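Local coordinates for protein lysozyme M1 (Streptomyces coelicolor, PDB 1JFX) that hydrolyses the beta-1,4 linkages between N-acetylmuramic acid and N-acetylglucosamine in peptidoglycan, accepting the O-acetylated form as well, at residues A[116-121]-A[148-154]. Numbering follows the deposited sequence.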
# COMPACT_ATOMS: atom_id res chain seq x y z
N MET A 116 11.29 -16.11 0.79
CA MET A 116 10.32 -15.03 0.69
C MET A 116 10.36 -14.21 1.96
O MET A 116 10.23 -12.99 1.91
CB MET A 116 8.91 -15.58 0.47
CG MET A 116 7.85 -14.49 0.24
SD MET A 116 8.17 -13.47 -1.21
CE MET A 116 7.61 -14.61 -2.52
N ARG A 117 10.53 -14.87 3.10
CA ARG A 117 10.62 -14.14 4.36
C ARG A 117 11.83 -13.21 4.29
O ARG A 117 11.75 -12.05 4.67
CB ARG A 117 10.79 -15.11 5.54
CG ARG A 117 9.55 -15.91 5.81
CD ARG A 117 9.74 -16.88 6.95
NE ARG A 117 8.52 -17.64 7.20
CZ ARG A 117 8.31 -18.38 8.28
NH1 ARG A 117 9.25 -18.47 9.22
NH2 ARG A 117 7.15 -19.01 8.44
N THR A 118 12.95 -13.73 3.79
CA THR A 118 14.16 -12.94 3.66
C THR A 118 13.93 -11.76 2.73
O THR A 118 14.35 -10.64 3.02
CB THR A 118 15.32 -13.80 3.12
OG1 THR A 118 15.63 -14.80 4.09
CG2 THR A 118 16.57 -12.94 2.87
N TRP A 119 13.26 -12.01 1.61
CA TRP A 119 12.99 -10.96 0.63
C TRP A 119 12.20 -9.80 1.26
O TRP A 119 12.54 -8.62 1.07
CB TRP A 119 12.21 -11.55 -0.56
CG TRP A 119 12.25 -10.70 -1.82
CD1 TRP A 119 13.06 -10.88 -2.90
CD2 TRP A 119 11.46 -9.53 -2.10
NE1 TRP A 119 12.83 -9.90 -3.84
CE2 TRP A 119 11.86 -9.05 -3.38
CE3 TRP A 119 10.46 -8.83 -1.40
CZ2 TRP A 119 11.29 -7.91 -3.96
CZ3 TRP A 119 9.89 -7.69 -1.98
CH2 TRP A 119 10.31 -7.25 -3.25
N ILE A 120 11.15 -10.15 1.99
CA ILE A 120 10.31 -9.14 2.64
C ILE A 120 11.10 -8.42 3.73
O ILE A 120 11.02 -7.20 3.87
CB ILE A 120 9.04 -9.81 3.23
CG1 ILE A 120 8.15 -10.32 2.10
CG2 ILE A 120 8.28 -8.81 4.12
CD1 ILE A 120 7.09 -11.34 2.54
N ASN A 121 11.89 -9.17 4.49
CA ASN A 121 12.69 -8.55 5.54
C ASN A 121 13.70 -7.57 4.93
O ASN A 121 13.93 -6.48 5.47
CB ASN A 121 13.44 -9.62 6.33
CG ASN A 121 13.97 -9.10 7.64
OD1 ASN A 121 13.19 -8.68 8.50
ND2 ASN A 121 15.28 -9.10 7.81
N THR A 148 4.46 -17.13 2.76
CA THR A 148 5.40 -16.91 3.85
C THR A 148 5.29 -18.03 4.87
O THR A 148 6.04 -18.08 5.84
CB THR A 148 5.18 -15.56 4.59
OG1 THR A 148 4.05 -15.65 5.47
CG2 THR A 148 4.95 -14.45 3.59
N GLY A 149 4.36 -18.94 4.64
CA GLY A 149 4.18 -20.01 5.60
C GLY A 149 3.65 -19.49 6.92
O GLY A 149 4.15 -19.85 7.99
N SER A 150 2.63 -18.63 6.85
CA SER A 150 1.98 -18.04 8.01
C SER A 150 2.99 -17.40 8.96
O SER A 150 2.97 -17.63 10.16
CB SER A 150 1.17 -19.12 8.76
OG SER A 150 0.22 -19.72 7.89
N TRP A 151 3.85 -16.57 8.40
CA TRP A 151 4.92 -15.92 9.15
C TRP A 151 4.48 -14.79 10.09
O TRP A 151 3.71 -13.91 9.69
CB TRP A 151 5.95 -15.40 8.14
CG TRP A 151 7.24 -14.86 8.69
CD1 TRP A 151 7.99 -15.37 9.72
CD2 TRP A 151 7.99 -13.76 8.16
NE1 TRP A 151 9.16 -14.65 9.86
CE2 TRP A 151 9.19 -13.66 8.91
CE3 TRP A 151 7.77 -12.85 7.11
CZ2 TRP A 151 10.15 -12.69 8.65
CZ3 TRP A 151 8.74 -11.88 6.85
CH2 TRP A 151 9.91 -11.81 7.61
N ASN A 152 4.96 -14.83 11.34
CA ASN A 152 4.65 -13.79 12.33
C ASN A 152 5.78 -12.74 12.42
O ASN A 152 5.69 -11.79 13.18
CB ASN A 152 4.45 -14.40 13.73
CG ASN A 152 4.06 -13.36 14.78
OD1 ASN A 152 2.99 -12.75 14.70
ND2 ASN A 152 4.92 -13.16 15.78
N GLY A 153 6.81 -12.92 11.60
CA GLY A 153 7.97 -12.05 11.65
C GLY A 153 7.84 -10.57 11.36
O GLY A 153 8.75 -9.79 11.68
N MET A 154 6.74 -10.16 10.75
CA MET A 154 6.55 -8.75 10.45
C MET A 154 5.53 -8.12 11.37
O MET A 154 5.20 -6.96 11.21
CB MET A 154 6.11 -8.55 8.99
CG MET A 154 7.09 -9.10 7.98
SD MET A 154 8.74 -8.38 8.13
CE MET A 154 8.47 -6.71 7.51
O HOH W 1 5.36 -19.73 10.42
O HOH W 2 11.37 -9.88 10.71
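Two neighbouring parts of the beta/alpha-barrel of this family 25 lysozyme are joined by an arginine side chain laid over a tryptophan face: R117 on helix 113-131 reaches segment 148-154, where the chain passes from helix 141-148 toward strand 160-163. The guanidinium meets the carbonyl of T148 side-on, R117 NE at 2.9 Å and R117 NH2 at 3.0 Å from T148 O, both bonds in the guanidinium plane. R117 NH2 also makes a weak bond to G149 O, and a water donates to G149 O and accepts a weak bond from R117 NH2. While its edge is held in this way, the guanidinium is offset over the CD1 side of the W151 indole, the two planes 15° apart, with R117 CZ 3.4 Å from W151 CD1. The R117 chain, extended from CG to NE (chi2 179°, chi3 180°), runs along that face, with CG over the ring centre and R117 CD 3.5 Å from the centroid of the W151 five-membered ring, a CH-pi contact. G153 CA approaches the opposite face near its rim. The loop turn is itself tied by an ST motif, W151 N donating to T148 OG1, which also bonds W144 O. At the indole edge, I120 CG2 packs against W151 CZ3 and against the folded side chain of M154, 4.0 Å from M154 CE.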